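Local structure of tyrosinase (Burkholderia thailandensis, 5ZRD) at residues V237-Y241 and S275-I280. The protein probably oxidises monophenols to catechols at a pair of copper ions, a tyrosinase reaction that this bacterial enzyme carries out efficiently at acidic pH. Residues are numbered along the deposited sequence.
Sequences VYAKY and SPHNDI. With CU (copper (II) ion), chain K.
Segments 237-241 and 275-280 are both helical and pack nearly antiparallel; their segment axes approach to 9.1 Å, with a signed crossing angle of -153°. Val237 and Pro276 mark the register, with CA atoms 5.5 Å apart. Helix 274-285 belongs to the di-copper helical core of the tyrosinase fold. Its His277 points away from 237-241. NE2 of His277 lies 2.1 Å from CU, and its ND1 hydrogen-bonds Glu274 O; His281 and His320 complete the protein ligands of that ion. Pro276, Asp279 and Ile280 face 237-241. No hydrogen bond joins the two segments. Pro276 touches Val237, Lys240 and Tyr241. Val237, in the t rotamer, brings CG1 to 3.9 Å from Pro276 CB and 4.1 Å from Ile280 CD1. Val237 CG2 reaches Asp279 CB at 3.4 Å. Lys240 sets its methylene CD 3.5 Å from Asp279 OD2, but Lys240 NZ stays 5.5 Å from Asp279 OD2, with no salt bridge. That carboxylate is hydrogen-bonded to Ser465 and His463. Tyr241 leaves its backbone sideways (chi1 -95°), and its ring swings in against Pro276; its OH hydrogen-bonds Glu119. The ring receives a CH-pi contact over one face: Pro276 CB sits 3.6 Å from the Tyr241 ring centroid, 13° off the normal.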
ATOM      1  N   VAL A 237     -33.238 -10.185  29.412  1.00 35.82           N
ATOM      2  CA  VAL A 237     -32.684 -11.180  28.521  1.00 35.11           C
ATOM      3  C   VAL A 237     -33.624 -12.381  28.456  1.00 33.25           C
ATOM      4  O   VAL A 237     -33.683 -13.033  27.430  1.00 31.34           O
ATOM      5  CB  VAL A 237     -31.273 -11.620  28.945  1.00 34.65           C
ATOM      6  CG1 VAL A 237     -30.723 -12.655  27.965  1.00 32.89           C
ATOM      7  CG2 VAL A 237     -30.355 -10.412  29.060  1.00 32.03           C
ATOM      8  N   TYR A 238     -34.370 -12.642  29.524  1.00 28.07           N
ATOM      9  CA  TYR A 238     -35.302 -13.747  29.496  1.00 30.73           C
ATOM     10  C   TYR A 238     -36.340 -13.555  28.380  1.00 31.61           C
ATOM     11  O   TYR A 238     -36.535 -14.452  27.479  1.00 27.67           O
ATOM     12  CB  TYR A 238     -35.965 -13.911  30.864  1.00 32.91           C
ATOM     13  CG  TYR A 238     -37.004 -14.998  30.929  1.00 31.56           C
ATOM     14  CD1 TYR A 238     -38.317 -14.769  30.540  1.00 32.67           C
ATOM     15  CD2 TYR A 238     -36.673 -16.269  31.376  1.00 32.02           C
ATOM     16  CE1 TYR A 238     -39.275 -15.780  30.612  1.00 34.33           C
ATOM     17  CE2 TYR A 238     -37.617 -17.285  31.449  1.00 31.49           C
ATOM     18  CZ  TYR A 238     -38.925 -17.040  31.072  1.00 33.45           C
ATOM     19  OH  TYR A 238     -39.839 -18.047  31.152  1.00 35.37           O
ATOM     20  N   ALA A 239     -36.993 -12.398  28.431  1.00 29.58           N
ATOM     21  CA  ALA A 239     -37.944 -12.006  27.382  1.00 32.66           C
ATOM     22  C   ALA A 239     -37.288 -12.048  25.995  1.00 32.08           C
ATOM     23  O   ALA A 239     -37.950 -12.411  25.035  1.00 29.10           O
ATOM     24  CB  ALA A 239     -38.472 -10.617  27.642  1.00 35.56           C
ATOM     25  N   LYS A 240     -36.048 -11.565  25.874  1.00 29.19           N
ATOM     26  CA  LYS A 240     -35.436 -11.489  24.556  1.00 32.20           C
ATOM     27  C   LYS A 240     -35.199 -12.906  23.990  1.00 29.90           C
ATOM     28  O   LYS A 240     -35.384 -13.140  22.812  1.00 26.29           O
ATOM     29  CB  LYS A 240     -34.138 -10.683  24.643  1.00 38.40           C
ATOM     30  CG  LYS A 240     -34.285  -9.167  24.589  1.00 43.37           C
ATOM     31  CD  LYS A 240     -33.062  -8.527  23.941  1.00 54.85           C
ATOM     32  CE  LYS A 240     -33.113  -7.012  23.851  1.00 61.34           C
ATOM     33  NZ  LYS A 240     -33.799  -6.562  22.615  1.00 65.37           N
ATOM     34  N   TYR A 241     -34.830 -13.874  24.839  1.00 29.82           N
ATOM     35  CA  TYR A 241     -34.646 -15.273  24.406  1.00 28.60           C
ATOM     36  C   TYR A 241     -35.988 -15.895  23.996  1.00 29.23           C
ATOM     37  O   TYR A 241     -36.066 -16.574  22.975  1.00 25.66           O
ATOM     38  CB  TYR A 241     -33.986 -16.077  25.511  1.00 28.04           C
ATOM     39  CG  TYR A 241     -32.487 -16.232  25.459  1.00 31.60           C
ATOM     40  CD1 TYR A 241     -31.833 -16.579  24.283  1.00 34.03           C
ATOM     41  CD2 TYR A 241     -31.727 -16.161  26.619  1.00 29.82           C
ATOM     42  CE1 TYR A 241     -30.455 -16.752  24.242  1.00 33.25           C
ATOM     43  CE2 TYR A 241     -30.356 -16.357  26.593  1.00 29.52           C
ATOM     44  CZ  TYR A 241     -29.715 -16.657  25.405  1.00 32.07           C
ATOM     45  OH  TYR A 241     -28.367 -16.890  25.360  1.00 33.18           O
ATOM     46  N   SER A 275     -29.003 -11.613  19.640  1.00 27.44           N
ATOM     47  CA  SER A 275     -29.255 -10.435  20.474  1.00 28.44           C
ATOM     48  C   SER A 275     -29.124 -10.776  21.965  1.00 28.90           C
ATOM     49  O   SER A 275     -28.277 -10.241  22.644  1.00 29.58           O
ATOM     50  CB  SER A 275     -30.590  -9.809  20.105  1.00 25.68           C
ATOM     51  OG  SER A 275     -30.769  -8.545  20.734  1.00 32.14           O
ATOM     52  N   PRO A 276     -29.970 -11.665  22.480  1.00 29.86           N
ATOM     53  CA  PRO A 276     -29.849 -12.071  23.861  1.00 29.11           C
ATOM     54  C   PRO A 276     -28.481 -12.679  24.174  1.00 30.92           C
ATOM     55  O   PRO A 276     -27.960 -12.511  25.300  1.00 29.78           O
ATOM     56  CB  PRO A 276     -30.954 -13.118  24.077  1.00 31.10           C
ATOM     57  CG  PRO A 276     -31.390 -13.473  22.678  1.00 29.53           C
ATOM     58  CD  PRO A 276     -31.215 -12.173  21.934  1.00 28.15           C
ATOM     59  N   HIS A 277     -27.912 -13.344  23.172  1.00 32.34           N
ATOM     60  CA  HIS A 277     -26.525 -13.844  23.212  1.00 28.67           C
ATOM     61  C   HIS A 277     -25.557 -12.702  23.537  1.00 27.37           C
ATOM     62  O   HIS A 277     -24.785 -12.804  24.481  1.00 25.90           O
ATOM     63  CB  HIS A 277     -26.152 -14.563  21.915  1.00 26.48           C
ATOM     64  CG  HIS A 277     -24.715 -14.434  21.539  1.00 27.65           C
ATOM     65  ND1 HIS A 277     -24.233 -13.337  20.844  1.00 28.01           N
ATOM     66  CD2 HIS A 277     -23.660 -15.254  21.704  1.00 26.26           C
ATOM     67  CE1 HIS A 277     -22.937 -13.490  20.606  1.00 27.63           C
ATOM     68  NE2 HIS A 277     -22.557 -14.657  21.105  1.00 26.90           N
ATOM     69  N   ASN A 278     -25.616 -11.649  22.737  1.00 27.49           N
ATOM     70  CA  ASN A 278     -24.863 -10.427  22.972  1.00 27.12           C
ATOM     71  C   ASN A 278     -25.024  -9.973  24.431  1.00 27.29           C
ATOM     72  O   ASN A 278     -24.010  -9.660  25.094  1.00 29.54           O
ATOM     73  CB  ASN A 278     -25.261  -9.334  21.987  1.00 27.80           C
ATOM     74  CG  ASN A 278     -24.732  -9.572  20.594  1.00 29.31           C
ATOM     75  OD1 ASN A 278     -24.086 -10.588  20.332  1.00 27.77           O
ATOM     76  ND2 ASN A 278     -25.003  -8.644  19.694  1.00 29.45           N
ATOM     77  N   ASP A 279     -26.251  -9.979  24.949  1.00 26.75           N
ATOM     78  CA  ASP A 279     -26.495  -9.517  26.335  1.00 29.39           C
ATOM     79  C   ASP A 279     -25.663 -10.279  27.356  1.00 30.92           C
ATOM     80  O   ASP A 279     -25.101  -9.675  28.277  1.00 33.27           O
ATOM     81  CB  ASP A 279     -27.979  -9.638  26.713  1.00 30.77           C
ATOM     82  CG  ASP A 279     -28.903  -8.764  25.843  1.00 34.32           C
ATOM     83  OD1 ASP A 279     -28.446  -7.762  25.218  1.00 35.20           O
ATOM     84  OD2 ASP A 279     -30.107  -9.089  25.786  1.00 34.08           O
ATOM     85  N   ILE A 280     -25.563 -11.600  27.189  1.00 28.88           N
ATOM     86  CA  ILE A 280     -24.967 -12.451  28.186  1.00 26.91           C
ATOM     87  C   ILE A 280     -23.465 -12.169  28.164  1.00 27.87           C
ATOM     88  O   ILE A 280     -22.842 -12.103  29.187  1.00 30.13           O
ATOM     89  CB  ILE A 280     -25.321 -13.947  27.968  1.00 26.12           C
ATOM     90  CG1 ILE A 280     -26.785 -14.284  28.282  1.00 31.39           C
ATOM     91  CG2 ILE A 280     -24.406 -14.864  28.747  1.00 28.21           C
ATOM     92  CD1 ILE A 280     -27.249 -13.946  29.703  1.00 31.71           C
TER
HETATM   93 CU    CU K 607     -20.835 -15.628  21.910  1.00 45.09          CU